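Local structure of GlcNAc-alpha-1,4-Gal-releasing endo-beta-galactosidase (Clostridium perfringens, 1UPS) at residues Pro54-Asp59 and Lys83-Glu88; Thr181-Ala186 and Trp198-Asp203; His215-Glu220 and Phe228-Glu233. The protein probably hydrolyses O-glycosidic bonds as a family 16 endo-beta-galactosidase that releases GlcNAc-alpha-1,4-Gal, and binds a calcium ion. All blocks are in the same frame, centred on the assembly; numbering follows the deposited sequence.

Contact 1: residues Pro54-Asp59 and Lys83-Glu88; sequences PHWCKD and KPWCPE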
loop_
_atom_site.group_PDB
_atom_site.type_symbol
_atom_site.label_atom_id
_atom_site.label_comp_id
_atom_site.label_asym_id
_atom_site.label_seq_id
_atom_site.Cartn_x
_atom_site.Cartn_y
_atom_site.Cartn_z
ATOM N N PRO A 54 -14.143 5.614 -19.680
ATOM C CA PRO A 54 -14.933 6.236 -20.761
ATOM C C PRO A 54 -16.456 6.151 -20.585
ATOM O O PRO A 54 -17.172 6.948 -21.200
ATOM C CB PRO A 54 -14.463 5.497 -22.015
ATOM C CG PRO A 54 -13.952 4.155 -21.511
ATOM C CD PRO A 54 -13.325 4.486 -20.167
ATOM N N HIS A 55 -16.937 5.240 -19.742
ATOM C CA HIS A 55 -18.378 5.137 -19.456
ATOM C C HIS A 55 -18.972 6.371 -18.763
ATOM O O HIS A 55 -20.204 6.551 -18.774
ATOM C CB HIS A 55 -18.667 3.893 -18.619
ATOM C CG HIS A 55 -17.817 3.784 -17.393
ATOM N ND1 HIS A 55 -16.493 3.412 -17.442
ATOM C CD2 HIS A 55 -18.096 4.021 -16.090
ATOM C CE1 HIS A 55 -15.993 3.403 -16.219
ATOM N NE2 HIS A 55 -16.943 3.768 -15.377
ATOM N N TRP A 56 -18.132 7.224 -18.163
ATOM C CA TRP A 56 -18.656 8.438 -17.506
ATOM C C TRP A 56 -18.905 9.594 -18.476
ATOM O O TRP A 56 -19.575 10.551 -18.124
ATOM C CB TRP A 56 -17.769 8.926 -16.350
ATOM C CG TRP A 56 -17.618 7.921 -15.235
ATOM C CD1 TRP A 56 -16.447 7.519 -14.646
ATOM C CD2 TRP A 56 -18.669 7.191 -14.586
ATOM N NE1 TRP A 56 -16.707 6.582 -13.675
ATOM C CE2 TRP A 56 -18.061 6.358 -13.614
ATOM C CE3 TRP A 56 -20.074 7.148 -14.732
ATOM C CZ2 TRP A 56 -18.796 5.476 -12.805
ATOM C CZ3 TRP A 56 -20.817 6.288 -13.913
ATOM C CH2 TRP A 56 -20.166 5.448 -12.961
ATOM N N CYS A 57 -18.393 9.496 -19.698
ATOM C CA CYS A 57 -18.326 10.658 -20.578
ATOM C C CYS A 57 -19.253 10.492 -21.778
ATOM O O CYS A 57 -19.207 9.467 -22.462
ATOM C CB CYS A 57 -16.881 10.857 -21.028
ATOM S SG CYS A 57 -15.677 10.566 -19.696
ATOM N N LYS A 58 -20.098 11.490 -22.032
ATOM C CA LYS A 58 -21.083 11.382 -23.114
ATOM C C LYS A 58 -20.362 11.056 -24.424
ATOM O O LYS A 58 -20.707 10.065 -25.101
ATOM C CB LYS A 58 -21.930 12.657 -23.236
ATOM N N ASP A 59 -19.351 11.853 -24.749
ATOM C CA ASP A 59 -18.392 11.500 -25.798
ATOM C C ASP A 59 -17.061 11.013 -25.216
ATOM O O ASP A 59 -16.231 11.808 -24.732
ATOM C CB ASP A 59 -18.153 12.631 -26.810
ATOM C CG ASP A 59 -16.887 12.399 -27.660
ATOM O OD1 ASP A 59 -16.039 13.339 -27.738
ATOM O OD2 ASP A 59 -16.642 11.308 -28.251
ATOM N N LYS A 83 -7.016 18.534 -23.952
ATOM C CA LYS A 83 -8.317 18.949 -23.382
ATOM C C LYS A 83 -8.677 18.138 -22.149
ATOM O O LYS A 83 -8.155 17.030 -21.974
ATOM C CB LYS A 83 -9.425 18.810 -24.429
ATOM C CG LYS A 83 -9.176 19.672 -25.660
ATOM C CD LYS A 83 -10.460 19.748 -26.497
ATOM C CE LYS A 83 -10.519 21.010 -27.336
ATOM N NZ LYS A 83 -9.468 21.002 -28.398
ATOM N N PRO A 84 -9.577 18.647 -21.292
ATOM C CA PRO A 84 -10.021 17.852 -20.132
ATOM C C PRO A 84 -10.572 16.487 -20.551
ATOM O O PRO A 84 -11.202 16.407 -21.626
ATOM C CB PRO A 84 -11.132 18.708 -19.494
ATOM C CG PRO A 84 -10.830 20.138 -19.948
ATOM C CD PRO A 84 -10.171 19.998 -21.325
ATOM N N TRP A 85 -10.370 15.453 -19.722
ATOM C CA TRP A 85 -10.750 14.094 -20.120
ATOM C C TRP A 85 -12.274 13.881 -20.123
ATOM O O TRP A 85 -12.789 13.109 -20.927
ATOM C CB TRP A 85 -10.019 13.032 -19.276
ATOM C CG TRP A 85 -10.559 12.899 -17.901
ATOM C CD1 TRP A 85 -10.236 13.663 -16.804
ATOM C CD2 TRP A 85 -11.536 11.950 -17.455
ATOM N NE1 TRP A 85 -10.957 13.243 -15.707
ATOM C CE2 TRP A 85 -11.758 12.190 -16.075
ATOM C CE3 TRP A 85 -12.225 10.893 -18.076
ATOM C CZ2 TRP A 85 -12.650 11.427 -15.307
ATOM C CZ3 TRP A 85 -13.116 10.132 -17.312
ATOM C CH2 TRP A 85 -13.325 10.416 -15.942
ATOM N N CYS A 86 -12.996 14.604 -19.268
ATOM C CA CYS A 86 -14.446 14.376 -19.105
ATOM C C CYS A 86 -15.068 15.614 -18.426
ATOM O O CYS A 86 -15.427 15.524 -17.249
ATOM C CB CYS A 86 -14.614 13.143 -18.187
ATOM S SG CYS A 86 -16.057 12.028 -18.303
ATOM N N PRO A 87 -15.173 16.743 -19.136
ATOM C CA PRO A 87 -15.506 18.039 -18.503
ATOM C C PRO A 87 -16.847 18.043 -17.753
ATOM O O PRO A 87 -17.009 18.788 -16.779
ATOM C CB PRO A 87 -15.567 19.022 -19.678
ATOM C CG PRO A 87 -14.967 18.333 -20.858
ATOM C CD PRO A 87 -14.970 16.876 -20.594
ATOM N N GLU A 88 -17.795 17.218 -18.195
ATOM C CA GLU A 88 -19.124 17.243 -17.569
ATOM C C GLU A 88 -19.169 16.595 -16.175
ATOM O O GLU A 88 -20.085 16.906 -15.386
ATOM C CB GLU A 88 -20.191 16.675 -18.518
ATOM C CG GLU A 88 -20.071 15.184 -18.745
#

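Contact 2: residues Thr181-Ala186 and Trp198-Asp203; sequences TWRIAA and WTISED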
loop_
_atom_site.group_PDB
_atom_site.type_symbol
_atom_site.label_atom_id
_atom_site.label_comp_id
_atom_site.label_asym_id
_atom_site.label_seq_id
_atom_site.Cartn_x
_atom_site.Cartn_y
_atom_site.Cartn_z
ATOM N N THR A 181 8.869 11.717 -1.950
ATOM C CA THR A 181 7.823 10.885 -1.320
ATOM C C THR A 181 7.353 9.724 -2.180
ATOM O O THR A 181 7.639 9.656 -3.380
ATOM C CB THR A 181 6.567 11.725 -0.959
ATOM O OG1 THR A 181 5.979 12.223 -2.178
ATOM C CG2 THR A 181 6.924 12.975 -0.116
ATOM N N TRP A 182 6.635 8.807 -1.528
ATOM C CA TRP A 182 5.825 7.803 -2.203
ATOM C C TRP A 182 4.466 7.860 -1.491
ATOM O O TRP A 182 4.332 7.467 -0.326
ATOM C CB TRP A 182 6.465 6.396 -2.105
ATOM C CG TRP A 182 5.598 5.292 -2.685
ATOM C CD1 TRP A 182 4.461 5.439 -3.468
ATOM C CD2 TRP A 182 5.790 3.874 -2.536
ATOM N NE1 TRP A 182 3.951 4.203 -3.801
ATOM C CE2 TRP A 182 4.743 3.228 -3.248
ATOM C CE3 TRP A 182 6.758 3.080 -1.890
ATOM C CZ2 TRP A 182 4.626 1.834 -3.317
ATOM C CZ3 TRP A 182 6.627 1.691 -1.948
ATOM C CH2 TRP A 182 5.575 1.086 -2.671
ATOM N N ARG A 183 3.475 8.391 -2.201
ATOM C CA ARG A 183 2.114 8.506 -1.699
ATOM C C ARG A 183 1.353 7.209 -1.959
ATOM O O ARG A 183 1.320 6.719 -3.087
ATOM C CB ARG A 183 1.411 9.661 -2.423
ATOM C CG ARG A 183 0.029 9.985 -1.873
ATOM C CD ARG A 183 -0.524 11.297 -2.476
ATOM N NE ARG A 183 -1.912 11.593 -2.120
ATOM C CZ ARG A 183 -2.310 12.605 -1.348
ATOM N NH1 ARG A 183 -1.435 13.433 -0.772
ATOM N NH2 ARG A 183 -3.611 12.772 -1.117
ATOM N N ILE A 184 0.731 6.683 -0.905
ATOM C CA ILE A 184 -0.040 5.434 -0.953
ATOM C C ILE A 184 -1.372 5.720 -0.253
ATOM O O ILE A 184 -1.400 6.391 0.797
ATOM C CB ILE A 184 0.712 4.305 -0.214
ATOM C CG1 ILE A 184 2.027 3.965 -0.909
ATOM C CG2 ILE A 184 -0.149 3.015 -0.145
ATOM C CD1 ILE A 184 3.030 3.207 -0.008
ATOM N N ALA A 185 -2.475 5.235 -0.828
ATOM C CA ALA A 185 -3.798 5.482 -0.227
ATOM C C ALA A 185 -4.761 4.331 -0.503
ATOM O O ALA A 185 -4.522 3.518 -1.393
ATOM C CB ALA A 185 -4.397 6.824 -0.739
ATOM N N ALA A 186 -5.845 4.251 0.274
ATOM C CA ALA A 186 -6.861 3.217 0.041
ATOM C C ALA A 186 -8.191 3.639 0.639
ATOM O O ALA A 186 -8.234 4.363 1.635
ATOM C CB ALA A 186 -6.414 1.869 0.633
ATOM N N TRP A 198 -10.852 6.793 4.428
ATOM C CA TRP A 198 -9.612 6.957 3.649
ATOM C C TRP A 198 -8.409 6.788 4.566
ATOM O O TRP A 198 -8.432 7.258 5.718
ATOM C CB TRP A 198 -9.550 8.355 3.020
ATOM C CG TRP A 198 -10.195 8.433 1.694
ATOM C CD1 TRP A 198 -11.427 8.947 1.406
ATOM C CD2 TRP A 198 -9.670 7.934 0.470
ATOM N NE1 TRP A 198 -11.694 8.818 0.063
ATOM C CE2 TRP A 198 -10.628 8.197 -0.537
ATOM C CE3 TRP A 198 -8.473 7.295 0.109
ATOM C CZ2 TRP A 198 -10.440 7.826 -1.870
ATOM C CZ3 TRP A 198 -8.284 6.926 -1.233
ATOM C CH2 TRP A 198 -9.268 7.207 -2.200
ATOM N N THR A 199 -7.369 6.105 4.075
ATOM C CA THR A 199 -6.043 6.170 4.704
ATOM C C THR A 199 -5.089 6.653 3.619
ATOM O O THR A 199 -5.182 6.189 2.499
ATOM C CB THR A 199 -5.616 4.807 5.334
ATOM O OG1 THR A 199 -4.331 4.951 5.981
ATOM C CG2 THR A 199 -5.406 3.703 4.274
ATOM N N ILE A 200 -4.235 7.625 3.947
ATOM C CA ILE A 200 -3.346 8.267 2.969
ATOM C C ILE A 200 -2.027 8.591 3.689
ATOM O O ILE A 200 -2.031 9.150 4.794
ATOM C CB ILE A 200 -3.934 9.607 2.448
ATOM C CG1 ILE A 200 -5.354 9.461 1.872
ATOM C CG2 ILE A 200 -2.963 10.280 1.441
ATOM C CD1 ILE A 200 -6.105 10.815 1.806
ATOM N N SER A 201 -0.904 8.225 3.083
ATOM C CA SER A 201 0.392 8.705 3.569
ATOM C C SER A 201 1.283 9.089 2.407
ATOM O O SER A 201 1.092 8.604 1.303
ATOM C CB SER A 201 1.093 7.656 4.443
ATOM O OG SER A 201 1.339 6.456 3.724
ATOM N N GLU A 202 2.264 9.950 2.662
ATOM C CA GLU A 202 3.263 10.215 1.634
ATOM C C GLU A 202 4.600 10.384 2.333
ATOM O O GLU A 202 5.228 11.457 2.347
ATOM C CB GLU A 202 2.878 11.383 0.709
ATOM C CG GLU A 202 2.513 12.665 1.416
ATOM C CD GLU A 202 1.775 13.688 0.532
ATOM O OE1 GLU A 202 1.533 13.487 -0.709
ATOM O OE2 GLU A 202 1.402 14.720 1.118
ATOM N N ASP A 203 5.026 9.279 2.912
ATOM C CA ASP A 203 6.295 9.239 3.617
ATOM C C ASP A 203 7.443 9.427 2.627
ATOM O O ASP A 203 7.313 9.139 1.443
ATOM C CB ASP A 203 6.455 7.894 4.321
ATOM C CG ASP A 203 5.413 7.662 5.397
ATOM O OD1 ASP A 203 5.186 6.484 5.737
ATOM O OD2 ASP A 203 4.781 8.571 5.962
HETATM O O HOH W 1 3.225 12.807 -2.867
HETATM O O HOH W 2 3.732 6.713 2.308
#

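Contact 3: residues His215-Glu220 and Phe228-Glu233; sequences HIYAME and FYYDNE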
loop_
_atom_site.group_PDB
_atom_site.type_symbol
_atom_site.label_atom_id
_atom_site.label_comp_id
_atom_site.label_asym_id
_atom_site.label_seq_id
_atom_site.Cartn_x
_atom_site.Cartn_y
_atom_site.Cartn_z
ATOM N N HIS A 215 12.851 3.333 -10.034
ATOM C CA HIS A 215 12.760 2.567 -8.789
ATOM C C HIS A 215 11.638 1.551 -8.890
ATOM O O HIS A 215 10.820 1.624 -9.801
ATOM C CB HIS A 215 12.607 3.496 -7.582
ATOM C CG HIS A 215 13.849 4.275 -7.315
ATOM N ND1 HIS A 215 14.867 3.789 -6.521
ATOM C CD2 HIS A 215 14.296 5.447 -7.831
ATOM C CE1 HIS A 215 15.867 4.657 -6.514
ATOM N NE2 HIS A 215 15.549 5.669 -7.305
ATOM N N ILE A 216 11.649 0.567 -7.996
ATOM C CA ILE A 216 10.673 -0.507 -8.037
ATOM C C ILE A 216 9.639 -0.271 -6.934
ATOM O O ILE A 216 9.992 -0.066 -5.763
ATOM C CB ILE A 216 11.376 -1.920 -7.903
ATOM C CG1 ILE A 216 12.346 -2.150 -9.081
ATOM C CG2 ILE A 216 10.349 -3.030 -7.890
ATOM C CD1 ILE A 216 13.087 -3.513 -9.056
ATOM N N TYR A 217 8.367 -0.310 -7.325
ATOM C CA TYR A 217 7.233 -0.153 -6.415
ATOM C C TYR A 217 6.409 -1.424 -6.499
ATOM O O TYR A 217 6.093 -1.892 -7.591
ATOM C CB TYR A 217 6.361 1.047 -6.849
ATOM C CG TYR A 217 7.151 2.345 -6.884
ATOM C CD1 TYR A 217 7.738 2.797 -8.068
ATOM C CD2 TYR A 217 7.320 3.106 -5.726
ATOM C CE1 TYR A 217 8.469 4.011 -8.103
ATOM C CE2 TYR A 217 8.044 4.304 -5.740
ATOM C CZ TYR A 217 8.622 4.738 -6.938
ATOM O OH TYR A 217 9.341 5.909 -6.957
ATOM N N ALA A 218 6.048 -1.981 -5.353
ATOM C CA ALA A 218 5.296 -3.236 -5.355
ATOM C C ALA A 218 4.297 -3.307 -4.215
ATOM O O ALA A 218 4.474 -2.668 -3.168
ATOM C CB ALA A 218 6.256 -4.462 -5.312
ATOM N N MET A 219 3.240 -4.080 -4.452
ATOM C CA MET A 219 2.257 -4.396 -3.434
ATOM C C MET A 219 1.992 -5.898 -3.432
ATOM O O MET A 219 1.672 -6.490 -4.475
ATOM C CB MET A 219 0.930 -3.656 -3.694
ATOM C CG MET A 219 -0.199 -4.162 -2.759
ATOM S SD MET A 219 -1.818 -3.452 -3.191
ATOM C CE MET A 219 -2.168 -4.335 -4.674
ATOM N N GLU A 220 2.087 -6.511 -2.254
ATOM C CA GLU A 220 1.572 -7.866 -2.096
ATOM C C GLU A 220 0.218 -7.790 -1.405
ATOM O O GLU A 220 0.096 -7.282 -0.281
ATOM C CB GLU A 220 2.538 -8.787 -1.322
ATOM C CG GLU A 220 2.043 -10.237 -1.343
ATOM C CD GLU A 220 3.155 -11.279 -1.279
ATOM O OE1 GLU A 220 3.118 -12.258 -2.056
ATOM O OE2 GLU A 220 4.056 -11.125 -0.448
ATOM N N PHE A 228 3.400 -2.966 1.018
ATOM C CA PHE A 228 4.012 -2.159 -0.038
ATOM C C PHE A 228 5.527 -2.140 0.100
ATOM O O PHE A 228 6.025 -1.927 1.193
ATOM C CB PHE A 228 3.453 -0.737 0.045
ATOM C CG PHE A 228 1.963 -0.690 -0.129
ATOM C CD1 PHE A 228 1.404 -0.579 -1.397
ATOM C CD2 PHE A 228 1.129 -0.806 0.975
ATOM C CE1 PHE A 228 -0.006 -0.565 -1.563
ATOM C CE2 PHE A 228 -0.274 -0.791 0.829
ATOM C CZ PHE A 228 -0.825 -0.672 -0.442
ATOM N N TYR A 229 6.230 -2.357 -1.019
ATOM C CA TYR A 229 7.691 -2.516 -1.041
ATOM C C TYR A 229 8.338 -1.511 -1.986
ATOM O O TYR A 229 7.874 -1.332 -3.118
ATOM C CB TYR A 229 8.070 -3.934 -1.512
ATOM C CG TYR A 229 7.568 -5.016 -0.599
ATOM C CD1 TYR A 229 8.381 -5.529 0.415
ATOM C CD2 TYR A 229 6.263 -5.516 -0.731
ATOM C CE1 TYR A 229 7.903 -6.518 1.273
ATOM C CE2 TYR A 229 5.783 -6.484 0.122
ATOM C CZ TYR A 229 6.613 -6.990 1.116
ATOM O OH TYR A 229 6.128 -7.964 1.973
ATOM N N TYR A 230 9.394 -0.855 -1.507
ATOM C CA TYR A 230 10.171 0.093 -2.309
ATOM C C TYR A 230 11.543 -0.497 -2.509
ATOM O O TYR A 230 12.248 -0.757 -1.528
ATOM C CB TYR A 230 10.319 1.415 -1.568
ATOM C CG TYR A 230 11.154 2.478 -2.288
ATOM C CD1 TYR A 230 10.602 3.223 -3.342
ATOM C CD2 TYR A 230 12.470 2.769 -1.877
ATOM C CE1 TYR A 230 11.328 4.226 -3.985
ATOM C CE2 TYR A 230 13.226 3.774 -2.523
ATOM C CZ TYR A 230 12.638 4.506 -3.565
ATOM O OH TYR A 230 13.350 5.493 -4.214
ATOM N N ASP A 231 11.927 -0.699 -3.773
ATOM C CA ASP A 231 13.199 -1.356 -4.093
ATOM C C ASP A 231 13.384 -2.615 -3.248
ATOM O O ASP A 231 14.457 -2.852 -2.666
ATOM C CB ASP A 231 14.363 -0.373 -3.920
ATOM C CG ASP A 231 14.345 0.708 -4.966
ATOM O OD1 ASP A 231 15.103 1.693 -4.826
ATOM O OD2 ASP A 231 13.587 0.644 -5.961
ATOM N N ASN A 232 12.315 -3.407 -3.192
ATOM C CA ASN A 232 12.298 -4.729 -2.541
ATOM C C ASN A 232 12.331 -4.747 -1.016
ATOM O O ASN A 232 12.565 -5.814 -0.427
ATOM C CB ASN A 232 13.423 -5.643 -3.089
ATOM C CG ASN A 232 13.319 -5.868 -4.582
ATOM O OD1 ASN A 232 12.213 -5.862 -5.146
ATOM N ND2 ASN A 232 14.475 -6.090 -5.240
ATOM N N GLU A 233 12.148 -3.586 -0.382
ATOM C CA GLU A 233 12.142 -3.486 1.085
ATOM C C GLU A 233 10.796 -2.960 1.592
ATOM O O GLU A 233 10.243 -1.986 1.048
ATOM C CB GLU A 233 13.272 -2.573 1.595
ATOM C CG GLU A 233 13.295 -2.447 3.127
ATOM C CD GLU A 233 14.446 -1.598 3.665
ATOM O OE1 GLU A 233 14.285 -0.345 3.754
ATOM O OE2 GLU A 233 15.505 -2.192 4.014
HETATM O O HOH W 3 4.028 -9.609 1.739
#

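Contact 1: residues Pro54-Asp59 and Lys83-Glu88
The backbone of Pro54-Asp59 makes a short 3-10 turn through Pro54, His55 and Trp56, closed by a 3.2 Å hydrogen bond from Cys57 N to Pro54 O, while Lys83-Glu88 is a loop that enters a short helix at Pro87, with Cys86 at the N-cap. No hydrogen bond crosses between the two segments. A disulfide does the joining: Cys57 SG and Cys86 SG are 2.1 Å apart, with a torsion of -115° about the S-S bond. The two half-cystines differ in the first torsion. Cys57 SG stands anti to its carbonyl carbon, whereas Cys86 SG stands anti to its backbone N (chi1 -151°). The bridge ties the loop between strands 30-36 and 66-70 to the loop leading into helix 87-90, in the family 16 glycoside hydrolase part of the chain, away from the calcium site. One indole, that of Trp85, lies against the bridge. Cys57 SG lies 3.5 Å from Trp85 CZ3 and approaches that ring obliquely, a sulfur-aromatic contact. Cys86 CB covers the rim of one face of the same indole. Trp85 takes the crowded first torsion, with CG between N and the carbonyl carbon (chi1 75°), which brings its six-membered ring back to the bridge. Its NE1 bonds to Asp90 OD1. Trp56 CB packs 4.0 Å from Cys86 SG, and the indole beyond it leads away, its CD1 edge only loosely meeting Trp85 CH2. His55 CD2 sits over the centre of one Trp56 face, 3.4 Å above the plane. His55 NE2 is hydrogen-bonded to Ile106 O.

Contact 2: residues Thr181-Ala186 and Trp198-Asp203
Arg183 NH1 and Glu202 OE1 form a salt bridge of 3.0 Å. The carboxylate oxygen lies in the guanidinium plane, but the N-H meets it from above the carboxylate plane, and the two planes are 67° apart. Arg183 is extended from CG to NE, with CG anti to the backbone N, so it runs alongside Glu202. Both charges have second partners: Arg183 NE pairs with Glu173, and Glu202 OE2 with Lys178. A water donates to Glu202 OE1 and to Thr181 OG1, which also bonds to Lys178 O. A second water links Trp182 O, Asp203 N and Ser201 OG, the last also bonded to Lys236 NZ.

The backbone ladder is most regular at Ile184-Ser201 and Ala186-Thr199, both hydrogen-bonded pairs. Ile184 N to Ser201 O is 2.9 Å.

Ile200 CG2 sits over the centre of one face of the Arg183 guanidinium, 3.6 Å above its plane. Ile200 CG1 touches Ala185 CB at 3.8 Å. Trp198 lays CE3 3.3 Å from Ala186 O, and its ring stacks on Tyr187. Ile184 CD1 covers the centre of the Trp182 indole, and the sheet face they share packs on strands 225-230 and 233-239. This is an antiparallel beta hairpin at the edge of a six-stranded sheet, with 199-204 outermost, as in the beta-sandwich (jelly-roll) fold of family 16 glycoside hydrolases.

Contact 3: residues His215-Glu220 and Phe228-Glu233
Strands 215-221 and 225-230 form an antiparallel beta hairpin, and a type I' turn from Tyr230 to Glu233 leads into strand 233-239. At the open end of this hairpin, next to that turn, His215 can be followed outward. Its CB lies 3.4 Å from Asp231 OD2. CG stands anti to the carbonyl carbon, which sends the ring across Tyr230, whose OH sits over one imidazole face near the rim. ND1 donates to Asp231 OD1 at 2.7 Å, in the ring plane and on the syn lone pair. NE2 bonds to Glu213. The other oxygen, Asp231 OD2, takes an almost straight bond from Ile216 N at 2.8 Å. Two strong bonds hold the carboxylate nearly coplanar with the imidazole. Asp231 N returns a bond to Ile216 O.

Tyr230 turns its edge to the face of Tyr217, an offset edge-to-face pair with planes at 61°. Its OH bonds to Ser207 O. On the face of Tyr217 and Tyr230, Met219 runs alongside Phe228, with SD oblique to the ring in a Met-aromatic contact. On the face of Ala218 and Tyr229, Glu220 OE1 bonds to Tyr30 OH, and a water lies 2.7 Å from both Glu220 OE2 and Tyr229 OH.

In the fold
Contacts 2 and 3 are neighbouring hairpins, in series along the chain, with centres about 14 Å apart. They belong to different sheets and meet face to face inside the sandwich. Trp182 of contact 2 makes most of the touches with contact 3: its CH2 lies 3.4 Å from Tyr229 O, and its CE2 lies 3.6 Å from Tyr217 CD2. Beside it, Ile184 CG2 packs 3.8 Å from Phe228 CZ. Contact 1 stands apart at the periphery, its centre about 27 Å from that of contact 2 and 33 Å from that of contact 3. The bound calcium is about 12 Å from the Ile216 side chain of contact 3, and none of the three contacts supplies a calcium ligand.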